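Local coordinates for clostripain-related protein (Bacteroides thetaiotaomicron, PDB 6N9J) that probably cleaves peptide bonds as a secreted cysteine protease of the clostripain (C11) family, and is captured here with a covalently bound, irreversible peptide inhibitor, at residues Thr12-Tyr16 with Val92-Phe97; Ser56-Arg62 with Val74-Ala80; Ala211-Tyr215 with Trp317-Thr321; Tyr218-Asn223 with Asn233-Val238. All coordinates share one frame. Numbering follows the deposited sequence.

Contact 1. Residues Thr12-Tyr16 with Val92-Phe97; sequences TVLVY and VFTTAF
Residues 12-16 form an extended stretch of strand 9-18, with phi/psi near -105/120. Residues 92-97 are part of helix 86-99, where Ala-96 N bonds to Val-92 O and Phe-97 N to Phe-93 O. The two short axes come within 10.1 Å and run roughly antiparallel, at 148°. Thr-12 lies opposite Phe-97, Leu-14 opposite Ala-96, and Tyr-16 opposite Val-92. No hydrogen bond joins the segments, so the contact is apolar packing. Leu-14 is central, with chi1 t and chi2 p. Leu-14 CD2 meets Phe-93 CD1 at 3.8 Å, at the ring edge, and Ala-96 CB at 4.4 Å. Leu-14 CB lies 4.0 Å from Phe-97 CZ. Tyr-16 takes chi1 t and places CE2 3.8 Å from Val-92 CG1. The rings of Tyr-16 and Phe-93 meet obliquely, with centroids 6.0 Å apart. The CA-CB bonds of Phe-93 and Phe-97 point sideways, and chi1 m lets both rings reach the strand's side chains. Thr-12 CG2 is 4.1 Å from Phe-97 CD1. The polar ends bond elsewhere: Tyr-16 OH to Ser-83, and Thr-12 OG1 to Tyr-100 and Asn-47. A helix packed on parallel strands is typical of the alpha/beta caspase-like fold of clan CD peptidases.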
loop_
_atom_site.group_PDB
_atom_site.type_symbol
_atom_site.label_atom_id
_atom_site.label_comp_id
_atom_site.label_asym_id
_atom_site.label_seq_id
_atom_site.Cartn_x
_atom_site.Cartn_y
_atom_site.Cartn_z
ATOM N N THR A 12 16.888 6.225 -6.068
ATOM C CA THR A 12 15.795 6.899 -6.748
ATOM C C THR A 12 14.450 6.374 -6.235
ATOM O O THR A 12 14.156 5.181 -6.357
ATOM C CB THR A 12 15.860 6.692 -8.278
ATOM O OG1 THR A 12 17.030 7.328 -8.811
ATOM C CG2 THR A 12 14.630 7.281 -8.954
ATOM N N VAL A 13 13.640 7.260 -5.662
ATOM C CA VAL A 13 12.280 6.900 -5.272
ATOM C C VAL A 13 11.293 7.628 -6.156
ATOM O O VAL A 13 11.351 8.853 -6.282
ATOM C CB VAL A 13 11.972 7.235 -3.790
ATOM C CG1 VAL A 13 10.517 6.850 -3.440
ATOM C CG2 VAL A 13 12.947 6.526 -2.866
ATOM N N LEU A 14 10.397 6.862 -6.776
ATOM C CA LEU A 14 9.307 7.415 -7.552
ATOM C C LEU A 14 8.006 7.457 -6.740
ATOM O O LEU A 14 7.555 6.427 -6.229
ATOM C CB LEU A 14 9.095 6.592 -8.828
ATOM C CG LEU A 14 7.833 6.917 -9.641
ATOM C CD1 LEU A 14 7.918 8.349 -10.206
ATOM C CD2 LEU A 14 7.644 5.912 -10.767
ATOM N N VAL A 15 7.406 8.638 -6.609
ATOM C CA VAL A 15 6.052 8.719 -6.061
ATOM C C VAL A 15 5.043 8.764 -7.205
ATOM O O VAL A 15 5.027 9.720 -7.999
ATOM C CB VAL A 15 5.851 9.944 -5.171
ATOM C CG1 VAL A 15 4.429 9.923 -4.569
ATOM C CG2 VAL A 15 6.893 9.976 -4.094
ATOM N N TYR A 16 4.218 7.726 -7.296
ATOM C CA TYR A 16 3.325 7.556 -8.441
ATOM C C TYR A 16 1.889 7.894 -8.057
ATOM O O TYR A 16 1.218 7.118 -7.360
ATOM C CB TYR A 16 3.403 6.123 -8.973
ATOM C CG TYR A 16 2.746 5.913 -10.318
ATOM C CD1 TYR A 16 1.351 5.885 -10.450
ATOM C CD2 TYR A 16 3.513 5.726 -11.454
ATOM C CE1 TYR A 16 0.750 5.702 -11.696
ATOM C CE2 TYR A 16 2.930 5.539 -12.695
ATOM C CZ TYR A 16 1.547 5.515 -12.814
ATOM O OH TYR A 16 0.987 5.319 -14.059
ATOM N N VAL A 92 5.927 5.393 -17.906
ATOM C CA VAL A 92 6.361 6.242 -16.803
ATOM C C VAL A 92 7.577 5.638 -16.115
ATOM O O VAL A 92 8.563 6.335 -15.878
ATOM C CB VAL A 92 5.247 6.448 -15.763
ATOM C CG1 VAL A 92 5.785 7.202 -14.549
ATOM C CG2 VAL A 92 4.072 7.179 -16.384
ATOM N N PHE A 93 7.495 4.346 -15.791
ATOM C CA PHE A 93 8.591 3.619 -15.143
ATOM C C PHE A 93 9.879 3.669 -15.949
ATOM O O PHE A 93 10.934 3.989 -15.428
ATOM C CB PHE A 93 8.232 2.143 -14.940
ATOM C CG PHE A 93 7.257 1.884 -13.818
ATOM C CD1 PHE A 93 6.963 2.860 -12.886
ATOM C CD2 PHE A 93 6.654 0.638 -13.690
ATOM C CE1 PHE A 93 6.072 2.610 -11.856
ATOM C CE2 PHE A 93 5.752 0.383 -12.662
ATOM C CZ PHE A 93 5.470 1.375 -11.741
ATOM N N THR A 94 9.778 3.295 -17.219
ATOM C CA THR A 94 10.923 3.189 -18.101
ATOM C C THR A 94 11.663 4.518 -18.178
ATOM O O THR A 94 12.883 4.563 -18.079
ATOM C CB THR A 94 10.492 2.742 -19.504
ATOM O OG1 THR A 94 9.959 1.413 -19.427
ATOM C CG2 THR A 94 11.669 2.748 -20.460
ATOM N N THR A 95 10.907 5.598 -18.323
ATOM C CA THR A 95 11.467 6.943 -18.379
ATOM C C THR A 95 12.118 7.346 -17.062
ATOM O O THR A 95 13.235 7.865 -17.041
ATOM C CB THR A 95 10.378 7.982 -18.727
ATOM O OG1 THR A 95 9.770 7.644 -19.976
ATOM C CG2 THR A 95 10.970 9.369 -18.821
ATOM N N ALA A 96 11.401 7.118 -15.966
ATOM C CA ALA A 96 11.851 7.546 -14.650
ATOM C C ALA A 96 13.197 6.934 -14.258
ATOM O O ALA A 96 14.096 7.636 -13.796
ATOM C CB ALA A 96 10.802 7.197 -13.606
ATOM N N PHE A 97 13.320 5.621 -14.423
ATOM C CA PHE A 97 14.483 4.922 -13.914
ATOM C C PHE A 97 15.603 4.887 -14.934
ATOM O O PHE A 97 16.716 4.492 -14.607
ATOM C CB PHE A 97 14.105 3.506 -13.476
ATOM C CG PHE A 97 13.053 3.484 -12.418
ATOM C CD1 PHE A 97 13.287 4.070 -11.191
ATOM C CD2 PHE A 97 11.817 2.914 -12.660
ATOM C CE1 PHE A 97 12.308 4.075 -10.213
ATOM C CE2 PHE A 97 10.837 2.912 -11.684
ATOM C CZ PHE A 97 11.088 3.500 -10.458
#

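Contact 2. Residues Ser56-Arg62 with Val74-Ala80; sequences SNPKLIR and VIATYDA
A classic beta bulge marks this antiparallel pairing at the edge of the main sheet. Leu-60, Tyr-78 and Ile-75 bury the most surface. Leu-60 forms a hydrogen-bonded pair with Ala-76: Leu-60 N bonds to Ala-76 O at 2.8 Å, and Ala-76 N to Leu-60 O at 3.2 Å. Ile-75 N also donates to Leu-60 O, at 2.8 Å. Ile-75 and Ala-76 thus both face Leu-60, and the register shifts by one. Lys-59 with Thr-77 and Ile-61 with Val-74 are non-hydrogen-bonded pairs, each with CA-CA 4.4 Å. Ile-75 has phi/psi -84/-50, and the chain turns a corner there. Leu-60 (chi1 t, chi2 p) places CD2 3.9 Å from Ile-75 CG2, on the side covered by helix 86-99. Tyr-78 (chi1 m) sets its ring edge against Leu-60, with CE1 4.0 Å from Leu-60 CB. Tyr-78 N donates to Pro-58 O at 3.0 Å. Beyond the strands, one water links the segments, 2.4 Å from Asn-57 OD1 and 3.0 Å from Ala-80 N.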
loop_
_atom_site.group_PDB
_atom_site.type_symbol
_atom_site.label_atom_id
_atom_site.label_comp_id
_atom_site.label_asym_id
_atom_site.label_seq_id
_atom_site.Cartn_x
_atom_site.Cartn_y
_atom_site.Cartn_z
ATOM N N SER A 56 -5.896 16.760 -15.531
ATOM C CA SER A 56 -5.528 17.542 -16.708
ATOM C C SER A 56 -4.400 16.878 -17.490
ATOM O O SER A 56 -4.570 15.794 -18.044
ATOM C CB SER A 56 -5.117 18.960 -16.302
ATOM O OG SER A 56 -6.191 19.642 -15.687
ATOM N N ASN A 57 -3.250 17.539 -17.541
ATOM C CA ASN A 57 -2.115 17.018 -18.283
ATOM C C ASN A 57 -1.022 16.568 -17.321
ATOM O O ASN A 57 -0.282 17.386 -16.781
ATOM C CB ASN A 57 -1.579 18.070 -19.267
ATOM C CG ASN A 57 -2.608 18.469 -20.329
ATOM O OD1 ASN A 57 -3.361 17.637 -20.838
ATOM N ND2 ASN A 57 -2.642 19.755 -20.658
ATOM N N PRO A 58 -0.935 15.251 -17.088
ATOM C CA PRO A 58 0.038 14.673 -16.159
ATOM C C PRO A 58 1.469 15.132 -16.434
ATOM O O PRO A 58 1.781 15.629 -17.528
ATOM C CB PRO A 58 -0.105 13.170 -16.400
ATOM C CG PRO A 58 -1.529 13.011 -16.844
ATOM C CD PRO A 58 -1.800 14.224 -17.694
ATOM N N LYS A 59 2.315 14.994 -15.420
ATOM C CA LYS A 59 3.714 15.365 -15.531
ATOM C C LYS A 59 4.555 14.413 -14.695
ATOM O O LYS A 59 4.082 13.851 -13.700
ATOM C CB LYS A 59 3.934 16.814 -15.084
ATOM C CG LYS A 59 3.489 17.088 -13.650
ATOM C CD LYS A 59 3.618 18.563 -13.263
ATOM C CE LYS A 59 3.149 18.778 -11.818
ATOM N NZ LYS A 59 3.334 20.181 -11.316
ATOM N N LEU A 60 5.791 14.212 -15.130
ATOM C CA LEU A 60 6.777 13.474 -14.357
ATOM C C LEU A 60 7.866 14.463 -13.990
ATOM O O LEU A 60 8.524 14.999 -14.877
ATOM C CB LEU A 60 7.347 12.298 -15.161
ATOM C CG LEU A 60 8.527 11.531 -14.556
ATOM C CD1 LEU A 60 8.075 10.747 -13.343
ATOM C CD2 LEU A 60 9.182 10.609 -15.584
ATOM N N ILE A 61 8.035 14.745 -12.700
ATOM C CA ILE A 61 9.073 15.687 -12.278
ATOM C C ILE A 61 10.094 15.082 -11.343
ATOM O O ILE A 61 9.932 13.975 -10.825
ATOM C CB ILE A 61 8.496 16.922 -11.555
ATOM C CG1 ILE A 61 7.738 16.496 -10.302
ATOM C CG2 ILE A 61 7.631 17.742 -12.488
ATOM C CD1 ILE A 61 7.176 17.645 -9.507
ATOM N N ARG A 62 11.148 15.848 -11.130
ATOM C CA ARG A 62 12.143 15.561 -10.120
ATOM C C ARG A 62 12.308 16.802 -9.253
ATOM O O ARG A 62 12.399 17.924 -9.773
ATOM C CB ARG A 62 13.478 15.170 -10.759
ATOM C CG ARG A 62 14.614 15.006 -9.760
ATOM C CD ARG A 62 15.941 14.713 -10.444
ATOM N NE ARG A 62 16.986 14.439 -9.464
ATOM C CZ ARG A 62 17.771 15.367 -8.926
ATOM N NH1 ARG A 62 17.635 16.638 -9.285
ATOM N NH2 ARG A 62 18.689 15.024 -8.030
ATOM N N VAL A 74 11.002 19.332 -14.699
ATOM C CA VAL A 74 10.119 18.485 -15.484
ATOM C C VAL A 74 10.913 17.544 -16.398
ATOM O O VAL A 74 11.674 17.978 -17.269
ATOM C CB VAL A 74 9.151 19.342 -16.330
ATOM C CG1 VAL A 74 8.250 18.454 -17.192
ATOM C CG2 VAL A 74 8.341 20.264 -15.425
ATOM N N ILE A 75 10.732 16.248 -16.173
ATOM C CA ILE A 75 11.351 15.213 -16.987
ATOM C C ILE A 75 10.514 14.965 -18.230
ATOM O O ILE A 75 11.015 14.957 -19.348
ATOM C CB ILE A 75 11.499 13.909 -16.192
ATOM C CG1 ILE A 75 12.341 14.166 -14.941
ATOM C CG2 ILE A 75 12.085 12.800 -17.069
ATOM C CD1 ILE A 75 12.291 13.060 -13.921
ATOM N N ALA A 76 9.219 14.775 -18.023
ATOM C CA ALA A 76 8.312 14.517 -19.129
ATOM C C ALA A 76 6.907 15.021 -18.814
ATOM O O ALA A 76 6.484 15.099 -17.662
ATOM C CB ALA A 76 8.292 13.028 -19.468
ATOM N N THR A 77 6.196 15.383 -19.864
ATOM C CA THR A 77 4.846 15.865 -19.726
ATOM C C THR A 77 3.995 14.971 -20.613
ATOM O O THR A 77 4.504 14.375 -21.573
ATOM C CB THR A 77 4.729 17.351 -20.121
ATOM O OG1 THR A 77 3.475 17.875 -19.668
ATOM C CG2 THR A 77 4.852 17.519 -21.634
ATOM N N TYR A 78 2.713 14.855 -20.285
ATOM C CA TYR A 78 1.844 13.928 -20.996
ATOM C C TYR A 78 0.497 14.539 -21.357
ATOM O O TYR A 78 0.027 15.468 -20.694
ATOM C CB TYR A 78 1.605 12.672 -20.153
ATOM C CG TYR A 78 2.860 11.982 -19.675
ATOM C CD1 TYR A 78 3.475 12.357 -18.481
ATOM C CD2 TYR A 78 3.425 10.942 -20.407
ATOM C CE1 TYR A 78 4.630 11.724 -18.042
ATOM C CE2 TYR A 78 4.578 10.295 -19.967
ATOM C CZ TYR A 78 5.177 10.694 -18.792
ATOM O OH TYR A 78 6.322 10.053 -18.368
ATOM N N ASP A 79 -0.127 14.009 -22.404
ATOM C CA ASP A 79 -1.547 14.261 -22.630
ATOM C C ASP A 79 -2.335 13.618 -21.503
ATOM O O ASP A 79 -1.815 12.748 -20.807
ATOM C CB ASP A 79 -2.009 13.703 -23.977
ATOM C CG ASP A 79 -1.629 14.592 -25.138
ATOM O OD1 ASP A 79 -2.310 15.618 -25.347
ATOM O OD2 ASP A 79 -0.657 14.257 -25.847
ATOM N N ALA A 80 -3.578 14.052 -21.312
ATOM C CA ALA A 80 -4.489 13.370 -20.396
ATOM C C ALA A 80 -4.476 11.883 -20.710
ATOM O O ALA A 80 -4.630 11.495 -21.867
ATOM C CB ALA A 80 -5.903 13.934 -20.512
HETATM O O HOH W 1 -4.622 16.517 -22.576
#

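Contact 3. Residues Ala211-Tyr215 with Trp317-Thr321; sequences AENYY and WKNTT
Tyr-215 and Trp-317 carry most of this contact, both with chi1 near 180°. They project from helix 206-221 and strand 315-327, whose local axes run almost parallel (5°) and 9.5 Å apart. Ala-211 lies opposite Trp-317, and Tyr-215 opposite Asn-319. With chi2 at 99°, the indole lies under the helix. Ala-211 CB makes a CH-pi contact over the six-membered ring of Trp-317, 3.7 Å from the centroid. Tyr-215 CB meets the indole edge, 3.9 Å from Trp-317 CH2. Glu-212 (chi1 and chi2 both m) leaves the helix sideways, and its OE2 accepts a 2.8 Å hydrogen bond from Trp-317 NE1. The Tyr-215 ring (chi2 77°) receives a second CH-pi contact: Asn-319 CB sits 3.8 Å from its centroid, almost on the normal. Tyr-215 OH ends 3.1 Å from Thr-320 O. Strand 315-327 also pairs with antiparallel strand 239-244. The arrangement is a helix packed on one face of a sheet, as in alpha/beta folds.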
loop_
_atom_site.group_PDB
_atom_site.type_symbol
_atom_site.label_atom_id
_atom_site.label_comp_id
_atom_site.label_asym_id
_atom_site.label_seq_id
_atom_site.Cartn_x
_atom_site.Cartn_y
_atom_site.Cartn_z
ATOM N N ALA A 211 7.481 3.482 7.925
ATOM C CA ALA A 211 6.356 3.066 8.765
ATOM C C ALA A 211 6.267 3.875 10.051
ATOM O O ALA A 211 5.208 4.385 10.402
ATOM C CB ALA A 211 6.472 1.601 9.092
ATOM N N GLU A 212 7.395 3.983 10.749
ATOM C CA GLU A 212 7.450 4.706 12.010
ATOM C C GLU A 212 7.053 6.155 11.826
ATOM O O GLU A 212 6.326 6.705 12.643
ATOM C CB GLU A 212 8.859 4.622 12.624
ATOM C CG GLU A 212 9.192 3.277 13.292
ATOM C CD GLU A 212 8.670 3.155 14.726
ATOM O OE1 GLU A 212 8.190 4.158 15.294
ATOM O OE2 GLU A 212 8.757 2.041 15.298
ATOM N N ASN A 213 7.538 6.777 10.751
ATOM C CA ASN A 213 7.269 8.189 10.519
ATOM C C ASN A 213 5.833 8.393 10.047
ATOM O O ASN A 213 5.164 9.341 10.457
ATOM C CB ASN A 213 8.269 8.781 9.509
ATOM C CG ASN A 213 9.615 9.100 10.142
ATOM O OD1 ASN A 213 9.818 10.183 10.680
ATOM N ND2 ASN A 213 10.534 8.150 10.091
ATOM N N TYR A 214 5.357 7.498 9.194
ATOM C CA TYR A 214 3.962 7.547 8.790
ATOM C C TYR A 214 3.078 7.448 10.047
ATOM O O TYR A 214 2.308 8.361 10.337
ATOM C CB TYR A 214 3.646 6.416 7.815
ATOM C CG TYR A 214 2.337 6.566 7.084
ATOM C CD1 TYR A 214 2.301 6.473 5.698
ATOM C CD2 TYR A 214 1.144 6.841 7.764
ATOM C CE1 TYR A 214 1.123 6.607 5.004
ATOM C CE2 TYR A 214 -0.057 6.996 7.076
ATOM C CZ TYR A 214 -0.047 6.869 5.692
ATOM O OH TYR A 214 -1.183 7.013 4.948
ATOM N N TYR A 215 3.192 6.344 10.782
ATOM C CA TYR A 215 2.367 6.129 11.964
ATOM C C TYR A 215 2.411 7.264 12.989
ATOM O O TYR A 215 1.383 7.654 13.537
ATOM C CB TYR A 215 2.781 4.825 12.647
ATOM C CG TYR A 215 1.965 4.538 13.885
ATOM C CD1 TYR A 215 0.667 4.053 13.779
ATOM C CD2 TYR A 215 2.480 4.768 15.158
ATOM C CE1 TYR A 215 -0.097 3.798 14.892
ATOM C CE2 TYR A 215 1.722 4.502 16.290
ATOM C CZ TYR A 215 0.428 4.022 16.141
ATOM O OH TYR A 215 -0.352 3.774 17.243
ATOM N N TRP A 317 7.167 -5.400 11.399
ATOM C CA TRP A 317 6.855 -4.137 12.046
ATOM C C TRP A 317 5.343 -3.992 11.974
ATOM O O TRP A 317 4.768 -4.286 10.932
ATOM C CB TRP A 317 7.578 -2.959 11.345
ATOM C CG TRP A 317 7.502 -1.657 12.107
ATOM C CD1 TRP A 317 8.462 -1.118 12.918
ATOM C CD2 TRP A 317 6.384 -0.751 12.153
ATOM N NE1 TRP A 317 8.014 0.063 13.464
ATOM C CE2 TRP A 317 6.746 0.309 13.015
ATOM C CE3 TRP A 317 5.126 -0.732 11.543
ATOM C CZ2 TRP A 317 5.894 1.380 13.269
ATOM C CZ3 TRP A 317 4.273 0.325 11.812
ATOM C CH2 TRP A 317 4.663 1.369 12.667
ATOM N N LYS A 318 4.693 -3.570 13.062
ATOM C CA LYS A 318 3.277 -3.173 12.983
ATOM C C LYS A 318 2.901 -2.224 14.114
ATOM O O LYS A 318 3.494 -2.251 15.197
ATOM C CB LYS A 318 2.349 -4.387 13.003
ATOM C CG LYS A 318 2.277 -5.068 14.361
ATOM C CD LYS A 318 1.448 -6.328 14.293
ATOM C CE LYS A 318 1.684 -7.178 15.523
ATOM N NZ LYS A 318 1.358 -6.408 16.744
ATOM N N ASN A 319 1.921 -1.366 13.851
ATOM C CA ASN A 319 1.395 -0.503 14.893
ATOM C C ASN A 319 0.038 0.038 14.495
ATOM O O ASN A 319 -0.232 0.258 13.320
ATOM C CB ASN A 319 2.354 0.648 15.194
ATOM C CG ASN A 319 2.556 0.860 16.678
ATOM O OD1 ASN A 319 1.703 0.496 17.486
ATOM N ND2 ASN A 319 3.687 1.452 17.049
ATOM N N THR A 320 -0.821 0.242 15.485
ATOM C CA THR A 320 -2.143 0.795 15.242
ATOM C C THR A 320 -2.582 1.613 16.444
ATOM O O THR A 320 -2.204 1.336 17.571
ATOM C CB THR A 320 -3.187 -0.305 14.961
ATOM O OG1 THR A 320 -4.456 0.291 14.646
ATOM C CG2 THR A 320 -3.347 -1.231 16.175
ATOM N N THR A 321 -3.366 2.647 16.192
ATOM C CA THR A 321 -4.100 3.294 17.262
ATOM C C THR A 321 -5.219 2.331 17.694
ATOM O O THR A 321 -5.557 1.412 16.950
ATOM C CB THR A 321 -4.650 4.647 16.799
ATOM O OG1 THR A 321 -5.286 4.486 15.523
ATOM C CG2 THR A 321 -3.505 5.632 16.641
#

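Contact 4. Residues Tyr218-Asn223 with Asn233-Val238; sequences YAKKYN and NWTGGV
Tyr-218 (chi1 m) sets its ring edge against Trp-234 CB, with Tyr-218 CE1 3.7 Å away. The Tyr-218 ring and the five-membered ring of Trp-234 meet obliquely, at 75° and 5.6 Å between centroids. Tyr-218 CB also packs on Val-238 CG1 at 3.6 Å. Lys-221 (chi1 p, chi3 p) curls over the loop backbone, its CD 3.2 Å from Trp-234 O. This is the last part of helix 206-221 meeting the irregular loop that leads into strand 239-244. The connection doubles back on the helix end, and Tyr-222 lies opposite Thr-235, CA to CA 4.3 Å. Trp-234 also packs on the backbone of the bound peptide inhibitor, so the loop helps line the peptide-binding site. One direct hydrogen bond joins the segments: Asn-223 N to Thr-235 O, 2.8 Å. Thr-235 CA makes a CA-H...O contact of 3.3 Å with Lys-221 O. A water bridges the backbones: it donates to Tyr-218 O (2.9 Å) and Trp-234 O (2.8 Å) and accepts from Gly-237 N (2.7 Å). Gly-237 has phi 79°, and a CB there would clash with Tyr-222 CD1, which lies 3.6 Å from Gly-237 CA. Tyr-222 OH bonds to Asn-323.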
loop_
_atom_site.group_PDB
_atom_site.type_symbol
_atom_site.label_atom_id
_atom_site.label_comp_id
_atom_site.label_asym_id
_atom_site.label_seq_id
_atom_site.Cartn_x
_atom_site.Cartn_y
_atom_site.Cartn_z
ATOM N N TYR A 218 0.024 10.403 12.751
ATOM C CA TYR A 218 -1.379 10.082 13.000
ATOM C C TYR A 218 -1.612 9.708 14.455
ATOM O O TYR A 218 -2.628 10.098 15.044
ATOM C CB TYR A 218 -1.848 8.958 12.070
ATOM C CG TYR A 218 -2.132 9.468 10.681
ATOM C CD1 TYR A 218 -3.373 10.011 10.366
ATOM C CD2 TYR A 218 -1.149 9.445 9.696
ATOM C CE1 TYR A 218 -3.630 10.504 9.101
ATOM C CE2 TYR A 218 -1.396 9.934 8.428
ATOM C CZ TYR A 218 -2.639 10.460 8.133
ATOM O OH TYR A 218 -2.885 10.951 6.867
ATOM N N ALA A 219 -0.667 8.963 15.029
ATOM C CA ALA A 219 -0.713 8.601 16.446
ATOM C C ALA A 219 -0.762 9.827 17.357
ATOM O O ALA A 219 -1.340 9.780 18.438
ATOM C CB ALA A 219 0.481 7.739 16.804
ATOM N N LYS A 220 -0.171 10.937 16.919
ATOM C CA LYS A 220 -0.101 12.103 17.788
ATOM C C LYS A 220 -1.336 13.010 17.736
ATOM O O LYS A 220 -1.590 13.759 18.683
ATOM C CB LYS A 220 1.165 12.903 17.480
ATOM C CG LYS A 220 2.360 12.389 18.265
ATOM C CD LYS A 220 3.684 12.887 17.725
ATOM C CE LYS A 220 4.829 12.450 18.639
ATOM N NZ LYS A 220 6.123 12.375 17.912
ATOM N N LYS A 221 -2.117 12.947 16.664
ATOM C CA LYS A 221 -3.340 13.739 16.622
ATOM C C LYS A 221 -4.572 12.849 16.796
ATOM O O LYS A 221 -5.709 13.297 16.646
ATOM C CB LYS A 221 -3.422 14.541 15.325
ATOM C CG LYS A 221 -2.908 13.811 14.113
ATOM C CD LYS A 221 -3.081 14.653 12.856
ATOM C CE LYS A 221 -2.456 16.028 13.015
ATOM N NZ LYS A 221 -2.650 16.862 11.784
ATOM N N TYR A 222 -4.327 11.592 17.145
ATOM C CA TYR A 222 -5.392 10.628 17.366
ATOM C C TYR A 222 -6.261 10.988 18.561
ATOM O O TYR A 222 -5.776 11.376 19.625
ATOM C CB TYR A 222 -4.806 9.241 17.555
ATOM C CG TYR A 222 -5.773 8.182 18.034
ATOM C CD1 TYR A 222 -6.740 7.651 17.184
ATOM C CD2 TYR A 222 -5.684 7.672 19.322
ATOM C CE1 TYR A 222 -7.606 6.662 17.620
ATOM C CE2 TYR A 222 -6.556 6.689 19.769
ATOM C CZ TYR A 222 -7.503 6.186 18.912
ATOM O OH TYR A 222 -8.355 5.206 19.352
ATOM N N ASN A 223 -7.560 10.868 18.337
ATOM C CA ASN A 223 -8.581 11.045 19.347
ATOM C C ASN A 223 -9.438 9.776 19.315
ATOM O O ASN A 223 -9.738 9.283 18.233
ATOM C CB ASN A 223 -9.392 12.305 19.044
ATOM C CG ASN A 223 -10.480 12.542 20.032
ATOM O OD1 ASN A 223 -11.511 11.877 19.994
ATOM N ND2 ASN A 223 -10.273 13.501 20.930
ATOM N N ASN A 233 -7.774 17.584 8.998
ATOM C CA ASN A 233 -7.290 17.258 10.336
ATOM C C ASN A 233 -7.717 15.860 10.771
ATOM O O ASN A 233 -8.788 15.686 11.345
ATOM C CB ASN A 233 -7.801 18.298 11.337
ATOM C CG ASN A 233 -7.291 18.058 12.746
ATOM O OD1 ASN A 233 -6.217 17.485 12.942
ATOM N ND2 ASN A 233 -8.061 18.504 13.736
ATOM N N TRP A 234 -6.873 14.868 10.513
ATOM C CA TRP A 234 -7.266 13.491 10.766
ATOM C C TRP A 234 -6.950 13.067 12.190
ATOM O O TRP A 234 -5.784 12.876 12.548
ATOM C CB TRP A 234 -6.591 12.545 9.780
ATOM C CG TRP A 234 -7.345 11.276 9.609
ATOM C CD1 TRP A 234 -7.202 10.127 10.340
ATOM C CD2 TRP A 234 -8.387 11.018 8.651
ATOM N NE1 TRP A 234 -8.089 9.170 9.888
ATOM C CE2 TRP A 234 -8.821 9.690 8.852
ATOM C CE3 TRP A 234 -8.982 11.777 7.636
ATOM C CZ2 TRP A 234 -9.823 9.106 8.077
ATOM C CZ3 TRP A 234 -9.976 11.198 6.867
ATOM C CH2 TRP A 234 -10.388 9.876 7.092
ATOM N N THR A 235 -8.007 12.917 12.989
ATOM C CA THR A 235 -7.894 12.476 14.376
ATOM C C THR A 235 -8.312 11.004 14.536
ATOM O O THR A 235 -8.366 10.474 15.649
ATOM C CB THR A 235 -8.752 13.361 15.317
ATOM O OG1 THR A 235 -10.135 13.294 14.930
ATOM C CG2 THR A 235 -8.293 14.818 15.260
ATOM N N GLY A 236 -8.589 10.342 13.415
ATOM C CA GLY A 236 -9.111 8.984 13.436
ATOM C C GLY A 236 -8.079 7.871 13.544
ATOM O O GLY A 236 -8.448 6.698 13.558
ATOM N N GLY A 237 -6.795 8.226 13.622
ATOM C CA GLY A 237 -5.736 7.238 13.759
ATOM C C GLY A 237 -5.359 6.528 12.467
ATOM O O GLY A 237 -5.743 6.950 11.373
ATOM N N VAL A 238 -4.584 5.455 12.596
ATOM C CA VAL A 238 -4.088 4.695 11.448
ATOM C C VAL A 238 -3.511 3.366 11.919
ATOM O O VAL A 238 -3.154 3.218 13.080
ATOM C CB VAL A 238 -2.991 5.467 10.655
ATOM C CG1 VAL A 238 -1.642 5.395 11.363
ATOM C CG2 VAL A 238 -2.857 4.913 9.245
HETATM O O HOH W 2 -5.145 10.423 13.697
HETATM O O HOH W 3 -4.147 15.270 9.304
#

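In the fold
The contacts form two pairs. Contacts 1 and 2 have centres 12 Å apart and touch: Leu-14 CD1 lies 4.0 Å from Leu-60 CD1, and Thr-95 of helix 86-99 packs on Leu-60 and Ile-75. In sequence, contact 2 falls between the two segments of contact 1. Contacts 3 and 4 are also centred 12 Å apart and share helix 206-221. There Thr-321 OG1 probably bonds to Val-238 N, and contact 4 falls between the segments of contact 3. The two pairs follow in series along the chain, with centres 26 to 33 Å apart. Contacts 1 and 2 meet on one part of the mixed sheet, and contact 3 reaches the same sheet farther along. Contact 4 extends the second pair to the bound peptide.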